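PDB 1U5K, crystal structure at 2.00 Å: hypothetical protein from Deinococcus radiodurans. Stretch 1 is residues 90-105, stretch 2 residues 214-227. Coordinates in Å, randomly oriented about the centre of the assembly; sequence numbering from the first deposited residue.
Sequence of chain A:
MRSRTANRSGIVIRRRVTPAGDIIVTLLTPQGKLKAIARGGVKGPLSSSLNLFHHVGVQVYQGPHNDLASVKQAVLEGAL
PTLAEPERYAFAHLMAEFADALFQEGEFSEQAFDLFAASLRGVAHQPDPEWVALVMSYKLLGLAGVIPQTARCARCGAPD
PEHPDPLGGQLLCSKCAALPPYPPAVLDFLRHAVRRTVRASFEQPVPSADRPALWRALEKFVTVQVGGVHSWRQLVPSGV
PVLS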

ATOM      1  N   ALA A  90       6.021 -12.871   6.988  1.00 23.73           N
ATOM      2  CA  ALA A  90       4.829 -12.310   6.369  1.00 24.05           C
ATOM      3  C   ALA A  90       3.776 -11.946   7.404  1.00 23.40           C
ATOM      4  O   ALA A  90       3.167 -10.892   7.292  1.00 22.80           O
ATOM      5  CB  ALA A  90       4.259 -13.256   5.303  1.00 24.40           C
ATOM      6  N   PHE A  91       3.570 -12.799   8.403  1.00 22.90           N
ATOM      7  CA  PHE A  91       2.603 -12.549   9.460  1.00 23.01           C
ATOM      8  C   PHE A  91       3.098 -11.519  10.479  1.00 22.33           C
ATOM      9  O   PHE A  91       2.287 -10.705  10.918  1.00 23.77           O
ATOM     10  CB  PHE A  91       2.088 -13.857  10.077  1.00 22.62           C
ATOM     11  CG  PHE A  91       1.127 -14.592   9.182  1.00 24.69           C
ATOM     12  CD1 PHE A  91       1.462 -15.813   8.616  1.00 24.44           C
ATOM     13  CD2 PHE A  91      -0.106 -14.031   8.852  1.00 24.26           C
ATOM     14  CE1 PHE A  91       0.598 -16.448   7.715  1.00 27.94           C
ATOM     15  CE2 PHE A  91      -0.981 -14.686   7.997  1.00 27.46           C
ATOM     16  CZ  PHE A  91      -0.631 -15.897   7.402  1.00 27.05           C
ATOM     17  N   ALA A  92       4.387 -11.513  10.825  1.00 21.66           N
ATOM     18  CA  ALA A  92       4.982 -10.463  11.643  1.00 20.76           C
ATOM     19  C   ALA A  92       4.753  -9.110  10.970  1.00 20.61           C
ATOM     20  O   ALA A  92       4.390  -8.134  11.617  1.00 20.14           O
ATOM     21  CB  ALA A  92       6.497 -10.689  11.887  1.00 22.00           C
ATOM     22  N   HIS A  93       4.978  -9.063   9.663  1.00 21.08           N
ATOM     23  CA  HIS A  93       4.857  -7.844   8.874  1.00 20.76           C
ATOM     24  C   HIS A  93       3.412  -7.336   8.833  1.00 20.86           C
ATOM     25  O   HIS A  93       3.170  -6.146   8.994  1.00 21.50           O
ATOM     26  CB  HIS A  93       5.382  -8.174   7.496  1.00 20.97           C
ATOM     27  CG  HIS A  93       5.658  -7.009   6.602  1.00 21.95           C
ATOM     28  ND1 HIS A  93       5.985  -5.755   7.068  1.00 29.28           N
ATOM     29  CD2 HIS A  93       5.726  -6.938   5.251  1.00 23.54           C
ATOM     30  CE1 HIS A  93       6.220  -4.956   6.044  1.00 26.29           C
ATOM     31  NE2 HIS A  93       6.037  -5.641   4.931  1.00 26.63           N
ATOM     32  N   LEU A  94       2.461  -8.245   8.665  1.00 20.50           N
ATOM     33  CA  LEU A  94       1.052  -7.920   8.793  1.00 20.91           C
ATOM     34  C   LEU A  94       0.727  -7.316  10.162  1.00 20.91           C
ATOM     35  O   LEU A  94       0.075  -6.279  10.223  1.00 20.17           O
ATOM     36  CB  LEU A  94       0.184  -9.132   8.477  1.00 20.54           C
ATOM     37  CG  LEU A  94      -1.321  -9.051   8.714  1.00 21.34           C
ATOM     38  CD1 LEU A  94      -1.927  -7.892   7.951  1.00 25.79           C
ATOM     39  CD2 LEU A  94      -1.940 -10.359   8.275  1.00 23.22           C
ATOM     40  N   MET A  95       1.154  -7.942  11.254  1.00 20.70           N
ATOM     41  CA  MET A  95       0.828  -7.418  12.584  1.00 20.22           C
ATOM     42  C   MET A  95       1.391  -6.009  12.715  1.00 20.33           C
ATOM     43  O   MET A  95       0.713  -5.157  13.277  1.00 20.45           O
ATOM     44  CB  MET A  95       1.392  -8.280  13.707  1.00 19.38           C
ATOM     45  CG  MET A  95       0.759  -9.663  13.701  1.00 20.46           C
ATOM     46  SD  MET A  95      -1.000  -9.692  14.000  1.00 24.29           S
ATOM     47  CE  MET A  95      -1.658  -9.484  12.427  1.00 37.61           C
ATOM     48  N   ALA A  96       2.605  -5.792  12.217  1.00 19.72           N
ATOM     49  CA  ALA A  96       3.266  -4.502  12.339  1.00 20.63           C
ATOM     50  C   ALA A  96       2.475  -3.383  11.653  1.00 19.97           C
ATOM     51  O   ALA A  96       2.171  -2.362  12.275  1.00 18.66           O
ATOM     52  CB  ALA A  96       4.683  -4.566  11.843  1.00 20.74           C
ATOM     53  N   GLU A  97       2.129  -3.591  10.387  1.00 19.62           N
ATOM     54  CA  GLU A  97       1.432  -2.570   9.604  1.00 20.30           C
ATOM     55  C   GLU A  97      -0.022  -2.438  10.076  1.00 20.61           C
ATOM     56  O   GLU A  97      -0.588  -1.351  10.141  1.00 19.29           O
ATOM     57  CB  GLU A  97       1.554  -2.864   8.103  1.00 20.33           C
ATOM     58  CG  GLU A  97       2.966  -2.691   7.552  1.00 20.02           C
ATOM     59  CD  GLU A  97       3.413  -1.235   7.466  1.00 24.79           C
ATOM     60  OE1 GLU A  97       2.603  -0.296   7.662  1.00 23.26           O
ATOM     61  OE2 GLU A  97       4.601  -1.015   7.166  1.00 25.58           O
ATOM     62  N   PHE A  98      -0.617  -3.542  10.519  1.00 21.57           N
ATOM     63  CA  PHE A  98      -1.983  -3.513  11.010  1.00 21.35           C
ATOM     64  C   PHE A  98      -2.043  -2.706  12.299  1.00 21.45           C
ATOM     65  O   PHE A  98      -2.897  -1.826  12.448  1.00 19.27           O
ATOM     66  CB  PHE A  98      -2.507  -4.929  11.277  1.00 21.65           C
ATOM     67  CG  PHE A  98      -3.834  -4.959  11.975  1.00 20.72           C
ATOM     68  CD1 PHE A  98      -5.019  -4.736  11.290  1.00 19.19           C
ATOM     69  CD2 PHE A  98      -3.892  -5.208  13.335  1.00 21.07           C
ATOM     70  CE1 PHE A  98      -6.253  -4.776  11.968  1.00 17.70           C
ATOM     71  CE2 PHE A  98      -5.109  -5.268  13.998  1.00 22.45           C
ATOM     72  CZ  PHE A  98      -6.283  -5.024  13.317  1.00 22.44           C
ATOM     73  N   ALA A  99      -1.127  -2.989  13.218  1.00 21.28           N
ATOM     74  CA  ALA A  99      -1.135  -2.255  14.483  1.00 22.46           C
ATOM     75  C   ALA A  99      -0.938  -0.747  14.290  1.00 23.34           C
ATOM     76  O   ALA A  99      -1.622   0.072  14.910  1.00 23.51           O
ATOM     77  CB  ALA A  99      -0.108  -2.813  15.447  1.00 22.79           C
ATOM     78  N   ASP A 100      -0.050  -0.389  13.370  1.00 23.43           N
ATOM     79  CA  ASP A 100       0.252   1.014  13.104  1.00 24.12           C
ATOM     80  C   ASP A 100      -0.956   1.722  12.520  1.00 23.42           C
ATOM     81  O   ASP A 100      -1.158   2.898  12.785  1.00 24.45           O
ATOM     82  CB  ASP A 100       1.402   1.164  12.117  1.00 24.60           C
ATOM     83  CG  ASP A 100       1.949   2.581  12.075  1.00 26.21           C
ATOM     84  OD1 ASP A 100       2.087   3.268  13.104  1.00 28.79           O
ATOM     85  OD2 ASP A 100       2.242   3.105  10.994  1.00 29.24           O
ATOM     86  N   ALA A 101      -1.730   0.988  11.728  1.00 22.89           N
ATOM     87  CA  ALA A 101      -2.892   1.526  11.059  1.00 22.95           C
ATOM     88  C   ALA A 101      -4.061   1.643  12.019  1.00 23.67           C
ATOM     89  O   ALA A 101      -4.881   2.553  11.885  1.00 22.47           O
ATOM     90  CB  ALA A 101      -3.240   0.642   9.898  1.00 23.07           C
ATOM     91  N   LEU A 102      -4.123   0.731  12.987  1.00 22.78           N
ATOM     92  CA  LEU A 102      -5.307   0.611  13.824  1.00 22.94           C
ATOM     93  C   LEU A 102      -5.332   1.683  14.915  1.00 24.34           C
ATOM     94  O   LEU A 102      -6.386   2.229  15.231  1.00 25.37           O
ATOM     95  CB  LEU A 102      -5.435  -0.798  14.404  1.00 22.02           C
ATOM     96  CG  LEU A 102      -6.505  -1.008  15.472  1.00 20.74           C
ATOM     97  CD1 LEU A 102      -7.861  -0.921  14.807  1.00 21.60           C
ATOM     98  CD2 LEU A 102      -6.358  -2.344  16.179  1.00 22.09           C
ATOM     99  N   PHE A 103      -4.172   1.957  15.489  1.00 25.13           N
ATOM    100  CA  PHE A 103      -4.011   2.887  16.587  1.00 26.77           C
ATOM    101  C   PHE A 103      -3.551   4.246  16.058  1.00 29.03           C
ATOM    102  O   PHE A 103      -2.465   4.367  15.504  1.00 29.60           O
ATOM    103  CB  PHE A 103      -2.959   2.338  17.551  1.00 25.79           C
ATOM    104  CG  PHE A 103      -3.402   1.111  18.286  1.00 24.17           C
ATOM    105  CD1 PHE A 103      -3.185  -0.148  17.751  1.00 24.79           C
ATOM    106  CD2 PHE A 103      -4.067   1.215  19.498  1.00 23.68           C
ATOM    107  CE1 PHE A 103      -3.621  -1.279  18.439  1.00 24.69           C
ATOM    108  CE2 PHE A 103      -4.503   0.088  20.190  1.00 21.48           C
ATOM    109  CZ  PHE A 103      -4.290  -1.158  19.649  1.00 23.13           C
ATOM    110  N   GLN A 104      -4.371   5.272  16.253  1.00 32.80           N
ATOM    111  CA  GLN A 104      -3.980   6.651  15.952  1.00 35.47           C
ATOM    112  C   GLN A 104      -3.063   7.186  17.044  1.00 35.97           C
ATOM    113  O   GLN A 104      -2.927   6.574  18.110  1.00 34.30           O
ATOM    114  CB  GLN A 104      -5.216   7.552  15.879  1.00 37.29           C
ATOM    115  CG  GLN A 104      -6.288   7.034  14.947  1.00 40.98           C
ATOM    116  CD  GLN A 104      -5.692   6.620  13.612  1.00 47.56           C
ATOM    117  OE1 GLN A 104      -5.579   5.429  13.310  1.00 52.43           O
ATOM    118  NE2 GLN A 104      -5.286   7.602  12.822  1.00 49.78           N
ATOM    119  N   GLU A 105      -2.426   8.317  16.755  1.00 37.56           N
ATOM    120  CA  GLU A 105      -1.460   8.921  17.669  1.00 38.51           C
ATOM    121  C   GLU A 105      -2.138   9.136  19.016  1.00 38.01           C
ATOM    122  O   GLU A 105      -3.288   9.567  19.044  1.00 38.21           O
ATOM    123  CB  GLU A 105      -0.922  10.233  17.111  1.00 39.53           C
ATOM    124  N   LEU A 214     -13.178 -14.369   7.940  1.00 23.41           N
ATOM    125  CA  LEU A 214     -12.620 -13.642   9.075  1.00 22.29           C
ATOM    126  C   LEU A 214     -11.706 -12.479   8.686  1.00 21.85           C
ATOM    127  O   LEU A 214     -11.825 -11.397   9.265  1.00 21.83           O
ATOM    128  CB  LEU A 214     -11.898 -14.586  10.027  1.00 22.90           C
ATOM    129  CG  LEU A 214     -12.777 -15.669  10.657  1.00 24.10           C
ATOM    130  CD1 LEU A 214     -11.942 -16.563  11.558  1.00 27.48           C
ATOM    131  CD2 LEU A 214     -13.860 -14.983  11.478  1.00 24.52           C
ATOM    132  N   TRP A 215     -10.836 -12.689   7.702  1.00 21.76           N
ATOM    133  CA  TRP A 215      -9.967 -11.633   7.216  1.00 21.48           C
ATOM    134  C   TRP A 215     -10.805 -10.541   6.576  1.00 21.44           C
ATOM    135  O   TRP A 215     -10.527  -9.361   6.770  1.00 21.28           O
ATOM    136  CB  TRP A 215      -8.924 -12.116   6.208  1.00 22.40           C
ATOM    137  CG  TRP A 215      -7.799 -12.839   6.850  1.00 22.37           C
ATOM    138  CD1 TRP A 215      -7.479 -14.157   6.655  1.00 22.85           C
ATOM    139  CD2 TRP A 215      -6.867 -12.331   7.814  1.00 22.91           C
ATOM    140  NE1 TRP A 215      -6.399 -14.488   7.428  1.00 25.06           N
ATOM    141  CE2 TRP A 215      -5.995 -13.390   8.143  1.00 25.26           C
ATOM    142  CE3 TRP A 215      -6.682 -11.100   8.449  1.00 22.25           C
ATOM    143  CZ2 TRP A 215      -4.971 -13.253   9.073  1.00 24.12           C
ATOM    144  CZ3 TRP A 215      -5.651 -10.964   9.375  1.00 21.55           C
ATOM    145  CH2 TRP A 215      -4.824 -12.047   9.699  1.00 22.95           C
ATOM    146  N   ARG A 216     -11.836 -10.926   5.835  1.00 22.77           N
ATOM    147  CA  ARG A 216     -12.650  -9.963   5.108  1.00 22.83           C
ATOM    148  C   ARG A 216     -13.417  -9.055   6.053  1.00 22.58           C
ATOM    149  O   ARG A 216     -13.467  -7.842   5.858  1.00 23.05           O
ATOM    150  CB  ARG A 216     -13.574 -10.637   4.096  1.00 24.72           C
ATOM    151  CG  ARG A 216     -12.868 -11.011   2.798  1.00 30.72           C
ATOM    152  CD  ARG A 216     -13.791 -11.254   1.609  1.00 38.22           C
ATOM    153  NE  ARG A 216     -14.775 -12.273   1.965  1.00 45.20           N
ATOM    154  CZ  ARG A 216     -14.582 -13.580   1.838  1.00 46.45           C
ATOM    155  NH1 ARG A 216     -13.456 -14.055   1.319  1.00 48.16           N
ATOM    156  NH2 ARG A 216     -15.539 -14.414   2.219  1.00 46.47           N
ATOM    157  N   ALA A 217     -13.978  -9.639   7.102  1.00 22.58           N
ATOM    158  CA  ALA A 217     -14.772  -8.892   8.056  1.00 21.62           C
ATOM    159  C   ALA A 217     -13.883  -7.886   8.781  1.00 21.29           C
ATOM    160  O   ALA A 217     -14.261  -6.720   8.942  1.00 20.72           O
ATOM    161  CB  ALA A 217     -15.420  -9.836   9.014  1.00 21.96           C
ATOM    162  N   LEU A 218     -12.694  -8.345   9.155  1.00 20.40           N
ATOM    163  CA  LEU A 218     -11.698  -7.502   9.802  1.00 20.99           C
ATOM    164  C   LEU A 218     -11.347  -6.291   8.933  1.00 21.78           C
ATOM    165  O   LEU A 218     -11.348  -5.174   9.447  1.00 21.53           O
ATOM    166  CB  LEU A 218     -10.457  -8.308  10.183  1.00 21.25           C
ATOM    167  CG  LEU A 218      -9.312  -7.530  10.828  1.00 21.00           C
ATOM    168  CD1 LEU A 218      -9.747  -7.092  12.180  1.00 19.49           C
ATOM    169  CD2 LEU A 218      -8.016  -8.342  10.839  1.00 20.87           C
ATOM    170  N   GLU A 219     -11.096  -6.512   7.642  1.00 22.70           N
ATOM    171  CA  GLU A 219     -10.718  -5.474   6.692  1.00 24.11           C
ATOM    172  C   GLU A 219     -11.817  -4.427   6.518  1.00 24.09           C
ATOM    173  O   GLU A 219     -11.529  -3.236   6.550  1.00 23.95           O
ATOM    174  CB  GLU A 219     -10.396  -6.079   5.325  1.00 25.47           C
ATOM    175  CG  GLU A 219      -9.084  -6.836   5.267  1.00 28.97           C
ATOM    176  CD  GLU A 219      -8.787  -7.389   3.879  1.00 34.50           C
ATOM    177  OE1 GLU A 219      -8.048  -6.733   3.131  1.00 39.73           O
ATOM    178  OE2 GLU A 219      -9.308  -8.452   3.496  1.00 39.57           O
ATOM    179  N   LYS A 220     -13.056  -4.876   6.347  1.00 22.88           N
ATOM    180  CA  LYS A 220     -14.194  -3.992   6.178  1.00 23.88           C
ATOM    181  C   LYS A 220     -14.416  -3.155   7.438  1.00 22.66           C
ATOM    182  O   LYS A 220     -14.545  -1.931   7.381  1.00 22.03           O
ATOM    183  CB  LYS A 220     -15.459  -4.811   5.880  1.00 24.31           C
ATOM    184  CG  LYS A 220     -16.707  -4.003   5.549  1.00 29.13           C
ATOM    185  CD  LYS A 220     -16.497  -2.907   4.521  1.00 37.34           C
ATOM    186  CE  LYS A 220     -16.292  -3.347   3.086  1.00 40.75           C
ATOM    187  NZ  LYS A 220     -16.415  -2.123   2.226  1.00 41.12           N
ATOM    188  N   PHE A 221     -14.475  -3.829   8.579  1.00 21.41           N
ATOM    189  CA  PHE A 221     -14.678  -3.153   9.849  1.00 20.74           C
ATOM    190  C   PHE A 221     -13.623  -2.083  10.103  1.00 21.49           C
ATOM    191  O   PHE A 221     -13.985  -0.950  10.420  1.00 21.46           O
ATOM    192  CB  PHE A 221     -14.698  -4.175  10.991  1.00 21.77           C
ATOM    193  CG  PHE A 221     -14.923  -3.577  12.347  1.00 21.06           C
ATOM    194  CD1 PHE A 221     -16.160  -3.088  12.715  1.00 22.56           C
ATOM    195  CD2 PHE A 221     -13.891  -3.464  13.247  1.00 24.60           C
ATOM    196  CE1 PHE A 221     -16.378  -2.560  13.979  1.00 20.07           C
ATOM    197  CE2 PHE A 221     -14.097  -2.915  14.504  1.00 24.39           C
ATOM    198  CZ  PHE A 221     -15.343  -2.466  14.863  1.00 26.09           C
ATOM    199  N   VAL A 222     -12.342  -2.427   9.981  1.00 21.22           N
ATOM    200  CA  VAL A 222     -11.267  -1.495  10.305  1.00 22.69           C
ATOM    201  C   VAL A 222     -11.272  -0.280   9.365  1.00 23.59           C
ATOM    202  O   VAL A 222     -11.112   0.855   9.798  1.00 24.80           O
ATOM    203  CB  VAL A 222      -9.888  -2.185  10.399  1.00 22.90           C
ATOM    204  CG1 VAL A 222      -8.775  -1.158  10.476  1.00 22.93           C
ATOM    205  CG2 VAL A 222      -9.814  -3.119  11.601  1.00 24.35           C
ATOM    206  N   THR A 223     -11.452  -0.528   8.078  1.00 23.87           N
ATOM    207  CA  THR A 223     -11.485   0.486   7.043  1.00 27.09           C
ATOM    208  C   THR A 223     -12.699   1.390   7.225  1.00 26.43           C
ATOM    209  O   THR A 223     -12.573   2.579   6.996  1.00 27.19           O
ATOM    210  CB  THR A 223     -11.503  -0.182   5.653  1.00 28.13           C
ATOM    211  OG1 THR A 223     -10.222  -0.790   5.404  1.00 32.31           O
ATOM    212  CG2 THR A 223     -11.528   0.888   4.565  1.00 34.33           C
ATOM    213  N   VAL A 224     -13.858   0.874   7.628  1.00 25.32           N
ATOM    214  CA  VAL A 224     -15.001   1.745   7.893  1.00 25.49           C
ATOM    215  C   VAL A 224     -14.800   2.546   9.179  1.00 25.03           C
ATOM    216  O   VAL A 224     -15.125   3.723   9.219  1.00 25.99           O
ATOM    217  CB  VAL A 224     -16.325   0.976   7.908  1.00 24.61           C
ATOM    218  CG1 VAL A 224     -17.482   1.839   8.432  1.00 28.03           C
ATOM    219  CG2 VAL A 224     -16.592   0.451   6.518  1.00 26.20           C
ATOM    220  N   GLN A 225     -14.251   1.943  10.226  1.00 24.63           N
ATOM    221  CA  GLN A 225     -14.178   2.570  11.534  1.00 25.33           C
ATOM    222  C   GLN A 225     -13.004   3.540  11.669  1.00 26.77           C
ATOM    223  O   GLN A 225     -13.103   4.522  12.401  1.00 25.13           O
ATOM    224  CB  GLN A 225     -14.032   1.519  12.632  1.00 26.38           C
ATOM    225  CG  GLN A 225     -15.220   0.583  12.858  1.00 27.18           C
ATOM    226  CD  GLN A 225     -16.233   1.180  13.805  1.00 33.55           C
ATOM    227  OE1 GLN A 225     -15.873   1.601  14.909  1.00 33.98           O
ATOM    228  NE2 GLN A 225     -17.490   1.237  13.369  1.00 31.37           N
ATOM    229  N   VAL A 226     -11.889   3.258  11.001  1.00 26.49           N
ATOM    230  CA  VAL A 226     -10.653   4.000  11.244  1.00 29.40           C
ATOM    231  C   VAL A 226     -10.289   4.715   9.959  1.00 31.46           C
ATOM    232  O   VAL A 226     -10.276   4.085   8.908  1.00 33.52           O
ATOM    233  CB  VAL A 226      -9.470   3.095  11.619  1.00 28.41           C
ATOM    234  CG1 VAL A 226      -8.181   3.879  11.798  1.00 29.00           C
ATOM    235  CG2 VAL A 226      -9.786   2.333  12.871  1.00 30.69           C
ATOM    236  N   GLY A 227     -10.002   6.010  10.024  1.00 34.05           N
ATOM    237  CA  GLY A 227      -9.423   6.676   8.868  1.00 36.35           C
ATOM    238  C   GLY A 227      -8.078   6.151   8.384  1.00 36.75           C
ATOM    239  O   GLY A 227      -7.266   5.652   9.156  1.00 37.28           O
TER
HETATM  240  O   HOH W   1      -4.880   4.163   9.760  1.00 23.36           O

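Two helices, 90-102 and 214-225, run in broadly the same direction, their N-to-C axes 32° apart and no closer than 11.6 Å. Each is held by the usual i to i+4 ladder, as in Phe98 N to Leu94 O at 2.8 Å and Val222 N to Leu218 O at 3.0 Å. An axis separation this wide leaves the space between the backbones to large side chains. The gap narrows along the pair: Leu94 CA lies 11.7 Å from Trp215 CA, whereas Leu102 CA lies 6.8 Å from Val226 CA. Phe103 and Val226 are the first residues to leave helical phi/psi, so the tightest backbone approach falls where both helices finish.

The side chains follow that taper. At the wide end, Trp215 spans the distance. Its CA-to-CB bond points sideways, but with chi1 at m the indole reaches across, and Trp215 CH2 comes to 3.6 Å from Leu94 CD2. Leu94 points toward the other helix and meets it with a branched aliphatic end. Phe91 adds a looser aromatic neighbour, Phe91 CE2 lying 4.4 Å from Trp215 CZ2. The indole nitrogen is satisfied by a hydrogen bond elsewhere in the structure, which lets the hydrocarbon part of the ring serve this apolar contact without leaving a buried donor unpaired.

One helical turn on, Phe98 points toward the partner and takes up the middle. Phe98 CE1 sits 4.1 Å from Leu218 CD2 and 3.9 Å from Val222 CG2, the valine methyl lying at the ring edge, near its plane. Leu94, Phe98 and Leu102 recur at every fourth position on one helix, as do Leu218 and Val222 on the other; that spacing keeps apolar groups on the facing sides.

At the narrow end smaller groups suffice. Leu102 CD1 reaches Val226 CG2 at 4.2 Å and Val222 CG2 at 4.4 Å. Val226, with the largest area covered by the other stretch, also packs against backbone: its CG1 is 3.6 Å from Ala101 O. This is van der Waals contact, since a methyl offers that carbonyl no hydrogen bond.

No direct hydrogen bond links the stretches. Polar matching comes instead from a water that donates to both Ala101 O, 2.7 Å from the water oxygen, and Gly227 O, 2.9 Å from it. Two acceptors cannot bond to each other, so the water supplies the protons both need. The rule to read here is graded bulk: tryptophan where the backbones are far apart, valine where they converge, and a bridging water between carbonyls at the close.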